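Local atomic coordinates of Trypsin/factor XIIA inhibitor (Zea mays, PDB entry 1BEA), a protein that inhibits mammalian trypsin and activated Hageman factor (factor XIIa), and belongs to the cereal trypsin/alpha-amylase inhibitor family. Residues Ser19-Val24 with Gly78-Leu83. Numbering follows the deposited sequence.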
loop_
_atom_site.group_PDB
_atom_site.type_symbol
_atom_site.label_atom_id
_atom_site.label_comp_id
_atom_site.label_asym_id
_atom_site.label_seq_id
_atom_site.Cartn_x
_atom_site.Cartn_y
_atom_site.Cartn_z
ATOM N N SER A 19 2.612 3.731 6.577
ATOM C CA SER A 19 2.064 5.085 6.425
ATOM C C SER A 19 1.028 5.149 5.313
ATOM O O SER A 19 0.174 6.047 5.287
ATOM C CB SER A 19 3.157 6.104 6.070
ATOM O OG SER A 19 3.983 6.434 7.175
ATOM N N CYS A 20 1.120 4.237 4.354
ATOM C CA CYS A 20 0.141 4.285 3.273
ATOM C C CYS A 20 -1.152 3.800 3.812
ATOM O O CYS A 20 -2.172 4.336 3.440
ATOM C CB CYS A 20 0.586 3.429 2.119
ATOM S SG CYS A 20 2.024 4.156 1.284
ATOM N N ARG A 21 -1.106 2.805 4.717
ATOM C CA ARG A 21 -2.310 2.262 5.387
ATOM C C ARG A 21 -3.160 3.387 5.940
ATOM O O ARG A 21 -4.351 3.449 5.625
ATOM C CB ARG A 21 -1.949 1.348 6.565
ATOM C CG ARG A 21 -3.155 0.730 7.270
ATOM C CD ARG A 21 -2.751 -0.318 8.315
ATOM N NE ARG A 21 -2.245 -1.560 7.722
ATOM C CZ ARG A 21 -2.997 -2.504 7.138
ATOM N NH1 ARG A 21 -4.326 -2.369 7.028
ATOM N NH2 ARG A 21 -2.405 -3.593 6.642
ATOM N N TRP A 22 -2.538 4.268 6.748
ATOM C CA TRP A 22 -3.151 5.436 7.421
ATOM C C TRP A 22 -3.561 6.544 6.497
ATOM O O TRP A 22 -4.515 7.267 6.778
ATOM C CB TRP A 22 -2.179 6.066 8.440
ATOM C CG TRP A 22 -1.914 5.207 9.593
ATOM C CD1 TRP A 22 -0.713 5.013 10.198
ATOM C CD2 TRP A 22 -2.841 4.327 10.236
ATOM N NE1 TRP A 22 -0.830 4.055 11.175
ATOM C CE2 TRP A 22 -2.123 3.613 11.222
ATOM C CE3 TRP A 22 -4.215 4.064 10.077
ATOM C CZ2 TRP A 22 -2.730 2.656 12.042
ATOM C CZ3 TRP A 22 -4.809 3.128 10.883
ATOM C CH2 TRP A 22 -4.072 2.427 11.860
ATOM N N TYR A 23 -2.788 6.733 5.437
ATOM C CA TYR A 23 -3.128 7.746 4.449
ATOM C C TYR A 23 -4.441 7.270 3.773
ATOM O O TYR A 23 -5.364 8.041 3.566
ATOM C CB TYR A 23 -1.990 7.875 3.437
ATOM C CG TYR A 23 -2.308 8.744 2.241
ATOM C CD1 TYR A 23 -3.119 9.868 2.373
ATOM C CD2 TYR A 23 -1.773 8.465 0.987
ATOM C CE1 TYR A 23 -3.390 10.691 1.295
ATOM C CE2 TYR A 23 -2.038 9.290 -0.107
ATOM C CZ TYR A 23 -2.846 10.402 0.055
ATOM O OH TYR A 23 -3.141 11.232 -1.020
ATOM N N VAL A 24 -4.528 5.986 3.480
ATOM C CA VAL A 24 -5.698 5.430 2.862
ATOM C C VAL A 24 -6.922 5.472 3.765
ATOM O O VAL A 24 -8.017 5.756 3.278
ATOM C CB VAL A 24 -5.465 3.974 2.442
ATOM C CG1 VAL A 24 -6.775 3.298 2.130
ATOM C CG2 VAL A 24 -4.574 3.940 1.222
ATOM N N GLY A 78 0.117 -7.236 5.937
ATOM C CA GLY A 78 -0.756 -6.274 5.296
ATOM C C GLY A 78 -2.240 -6.559 5.287
ATOM O O GLY A 78 -2.790 -7.146 6.207
ATOM N N ARG A 79 -2.879 -6.094 4.229
ATOM C CA ARG A 79 -4.310 -6.245 4.026
ATOM C C ARG A 79 -5.136 -5.186 4.725
ATOM O O ARG A 79 -4.922 -4.906 5.913
ATOM C CB ARG A 79 -4.798 -7.602 4.484
ATOM C CG ARG A 79 -6.255 -7.815 4.173
ATOM C CD ARG A 79 -6.652 -9.287 4.201
ATOM N NE ARG A 79 -8.100 -9.472 3.994
ATOM C CZ ARG A 79 -8.653 -10.072 2.935
ATOM N NH1 ARG A 79 -7.896 -10.565 1.957
ATOM N NH2 ARG A 79 -9.978 -10.151 2.844
ATOM N N LEU A 80 -6.084 -4.603 3.973
ATOM C CA LEU A 80 -6.963 -3.587 4.510
ATOM C C LEU A 80 -8.226 -4.318 4.892
ATOM O O LEU A 80 -8.823 -4.990 4.053
ATOM C CB LEU A 80 -7.333 -2.545 3.457
ATOM C CG LEU A 80 -6.242 -1.886 2.636
ATOM C CD1 LEU A 80 -6.828 -1.350 1.315
ATOM C CD2 LEU A 80 -5.628 -0.766 3.455
ATOM N N GLU A 81 -8.635 -4.174 6.144
ATOM C CA GLU A 81 -9.849 -4.804 6.617
ATOM C C GLU A 81 -10.925 -3.780 6.922
ATOM O O GLU A 81 -10.704 -2.579 6.834
ATOM C CB GLU A 81 -9.562 -5.628 7.862
ATOM C CG GLU A 81 -8.829 -6.922 7.557
ATOM C CD GLU A 81 -9.554 -7.767 6.513
ATOM O OE1 GLU A 81 -10.201 -7.208 5.593
ATOM O OE2 GLU A 81 -9.477 -9.005 6.612
ATOM N N ASP A 82 -12.099 -4.264 7.298
ATOM C CA ASP A 82 -13.201 -3.368 7.574
ATOM C C ASP A 82 -13.026 -2.586 8.848
ATOM O O ASP A 82 -12.516 -3.082 9.839
ATOM C CB ASP A 82 -14.490 -4.160 7.645
ATOM C CG ASP A 82 -14.955 -4.622 6.295
ATOM O OD1 ASP A 82 -14.555 -5.724 5.876
ATOM O OD2 ASP A 82 -15.716 -3.878 5.649
ATOM N N LEU A 83 -13.470 -1.349 8.803
ATOM C CA LEU A 83 -13.403 -0.476 9.950
ATOM C C LEU A 83 -14.857 -0.083 10.119
ATOM O O LEU A 83 -15.604 -0.009 9.148
ATOM C CB LEU A 83 -12.526 0.720 9.645
ATOM C CG LEU A 83 -11.053 0.320 9.742
ATOM C CD1 LEU A 83 -10.156 1.548 9.687
ATOM C CD2 LEU A 83 -10.824 -0.425 11.065
#
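Arg21 reaches from helix 18-29 to the backbone of Arg79, tying the first helix of this four-helix, disulfide-linked cereal inhibitor fold to the loop that joins helix 56-65 to helix 88-95. The polar part is an end-on grip on one carbonyl: Arg79 O accepts from Arg21 NH1 at 2.8 Å and from Arg21 NH2 at 2.9 Å. The oxygen lies almost in the guanidinium plane, while both nitrogens stand above the carbonyl plane, on the same face of it. With CG anti to the backbone N (chi1 -178°), Arg21 runs out from the helix, and a bend at chi3 (-72°) swings NE off the extended line. An alanine here removes both donors, so Arg79 O would probably lose its link to the helix and the loop be less firmly held. The apolar part is thin: Val24 CG1 meets Leu80 CD2 at 4.4 Å, and both side chains also rest on Gln91 of helix 88-95. Arg79 turns its CB away from the helix; its NE pairs with Glu81 in a salt bridge within the loop, and its NH1 hydrogen-bonds to Asp65 O. At the edge of the Arg21 guanidinium, near its plane, NH2 sits 3.3 Å from Gly78 C.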